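Local coordinates for SVS_variant_AS1 (Streptomyces sp. CWA1, PDB 6TJA), which is an engineered ancestral variant of a terpene cyclase, spiroviolene synthase, and probably cyclises geranylgeranyl diphosphate to the diterpene spiroviolene, at residues A[13-17]-A[269-274]. Numbering follows the deposited sequence.
Sequences IYCPL and RDRILL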
loop_
_atom_site.group_PDB
_atom_site.type_symbol
_atom_site.label_atom_id
_atom_site.label_comp_id
_atom_site.label_asym_id
_atom_site.label_seq_id
_atom_site.Cartn_x
_atom_site.Cartn_y
_atom_site.Cartn_z
ATOM N N ILE A 13 21.932 19.092 15.424
ATOM C CA ILE A 13 21.657 17.840 14.663
ATOM C C ILE A 13 22.979 17.260 14.139
ATOM O O ILE A 13 23.764 18.047 13.542
ATOM C CB ILE A 13 20.675 18.137 13.518
ATOM C CG1 ILE A 13 19.402 18.797 14.054
ATOM C CG2 ILE A 13 20.373 16.870 12.718
ATOM C CD1 ILE A 13 18.473 19.308 12.971
ATOM N N TYR A 14 23.222 15.958 14.364
ATOM C CA TYR A 14 24.274 15.146 13.690
ATOM C C TYR A 14 23.798 14.868 12.256
ATOM O O TYR A 14 22.784 14.195 12.081
ATOM C CB TYR A 14 24.556 13.830 14.437
ATOM C CG TYR A 14 25.682 13.023 13.838
ATOM C CD1 TYR A 14 26.943 13.580 13.712
ATOM C CD2 TYR A 14 25.496 11.738 13.337
ATOM C CE1 TYR A 14 27.993 12.883 13.133
ATOM C CE2 TYR A 14 26.539 11.030 12.742
ATOM C CZ TYR A 14 27.796 11.605 12.646
ATOM O OH TYR A 14 28.871 10.969 12.076
ATOM N N CYS A 15 24.435 15.444 11.244
ATOM C CA CYS A 15 24.043 15.194 9.834
ATOM C C CYS A 15 25.204 15.463 8.888
ATOM O O CYS A 15 25.155 16.414 8.099
ATOM C CB CYS A 15 22.851 16.034 9.404
ATOM S SG CYS A 15 21.990 15.303 7.986
ATOM N N PRO A 16 26.191 14.597 8.913
ATOM C CA PRO A 16 27.337 14.763 8.038
ATOM C C PRO A 16 27.038 14.238 6.650
ATOM O O PRO A 16 27.659 13.330 6.232
ATOM C CB PRO A 16 28.395 13.933 8.725
ATOM C CG PRO A 16 27.628 12.870 9.394
ATOM C CD PRO A 16 26.352 13.465 9.828
ATOM N N LEU A 17 26.093 14.842 5.971
ATOM C CA LEU A 17 25.686 14.450 4.661
ATOM C C LEU A 17 25.730 15.639 3.703
ATOM O O LEU A 17 25.742 16.758 4.094
ATOM C CB LEU A 17 24.288 13.862 4.724
ATOM C CG LEU A 17 23.998 12.376 4.889
ATOM C CD1 LEU A 17 24.941 11.678 5.803
ATOM C CD2 LEU A 17 22.605 12.118 5.371
ATOM N N ARG A 269 18.031 8.317 17.401
ATOM C CA ARG A 269 17.965 8.877 16.021
ATOM C C ARG A 269 19.372 8.798 15.428
ATOM O O ARG A 269 19.530 8.321 14.287
ATOM C CB ARG A 269 17.366 10.293 16.074
ATOM C CG ARG A 269 17.355 11.065 14.760
ATOM C CD ARG A 269 18.672 11.768 14.572
ATOM N NE ARG A 269 18.743 12.619 13.389
ATOM C CZ ARG A 269 19.878 13.010 12.832
ATOM N NH1 ARG A 269 21.036 12.621 13.339
ATOM N NH2 ARG A 269 19.855 13.782 11.762
ATOM N N ASP A 270 20.366 9.188 16.221
ATOM C CA ASP A 270 21.790 9.155 15.829
ATOM C C ASP A 270 22.231 7.699 15.599
ATOM O O ASP A 270 22.950 7.438 14.633
ATOM C CB ASP A 270 22.632 9.869 16.879
ATOM C CG ASP A 270 22.550 11.387 16.852
ATOM O OD1 ASP A 270 21.848 11.949 15.987
ATOM O OD2 ASP A 270 23.176 11.987 17.725
ATOM N N ARG A 271 21.780 6.767 16.430
ATOM C CA ARG A 271 22.113 5.340 16.243
ATOM C C ARG A 271 21.600 4.905 14.857
ATOM O O ARG A 271 22.344 4.225 14.138
ATOM C CB ARG A 271 21.559 4.532 17.421
ATOM C CG ARG A 271 21.720 3.037 17.213
ATOM C CD ARG A 271 21.100 2.149 18.268
ATOM N NE ARG A 271 21.457 2.488 19.638
ATOM C CZ ARG A 271 21.596 1.596 20.618
ATOM N NH1 ARG A 271 21.532 0.313 20.363
ATOM N NH2 ARG A 271 21.859 1.990 21.843
ATOM N N ILE A 272 20.383 5.301 14.471
ATOM C CA ILE A 272 19.768 4.889 13.178
ATOM C C ILE A 272 20.555 5.538 12.028
ATOM O O ILE A 272 20.826 4.839 11.041
ATOM C CB ILE A 272 18.269 5.224 13.122
ATOM C CG1 ILE A 272 17.481 4.471 14.189
ATOM C CG2 ILE A 272 17.708 4.937 11.744
ATOM C CD1 ILE A 272 16.064 4.987 14.378
ATOM N N LEU A 273 20.960 6.803 12.150
ATOM C CA LEU A 273 21.750 7.454 11.070
ATOM C C LEU A 273 23.112 6.761 10.918
ATOM O O LEU A 273 23.509 6.538 9.794
ATOM C CB LEU A 273 21.919 8.945 11.346
ATOM C CG LEU A 273 22.635 9.700 10.234
ATOM C CD1 LEU A 273 21.997 9.413 8.878
ATOM C CD2 LEU A 273 22.607 11.175 10.534
ATOM N N LEU A 274 23.766 6.372 12.005
ATOM C CA LEU A 274 25.047 5.607 11.953
ATOM C C LEU A 274 24.864 4.262 11.231
ATOM O O LEU A 274 25.731 3.892 10.422
ATOM C CB LEU A 274 25.562 5.378 13.374
ATOM C CG LEU A 274 26.874 6.085 13.713
ATOM C CD1 LEU A 274 26.873 7.549 13.287
ATOM C CD2 LEU A 274 27.140 5.976 15.200
HETATM O O HOH W 1 21.297 14.922 16.013
#
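Helix 258-283 packs against the irregular N-terminal segment 13-17. Arg269 reaches out from the helix and brings both terminal nitrogens to one backbone oxygen. Its NH1 and NH2 donate to Tyr14 O at 2.7 and 3.0 Å, and the oxygen lies near the guanidinium plane. Its NE forms a salt bridge with Asp227 on helix 211-231. Asp270 OD1 takes a hydrogen bond from Arg269 NH1 at 2.9 Å, part of a salt bridge. A water O accepts from Tyr14 N at 2.7 Å and donates to Asp270 OD1 at 3.0 Å. Asp270 OD2 is bound by Ser337. One turn on from Arg269, Leu273 directs its CA-to-CB bond toward the segment. Its CD2 lies 3.4 Å from Tyr14 O and 4.1 Å from Tyr14 CD2, and it also touches Pro16, the centre of an inverse gamma turn. Leu274 extends the apolar patch, with CD1 3.5 Å from Tyr14 CE2. In this alpha-helical terpene synthase fold, the contact ties the N-terminal segment to a helix late in the chain. Tyr14 O is bonded directly and Tyr14 N through water. The polar contacts are therefore made to the Tyr14 main chain, while its ring packs on Leu273 and Leu274.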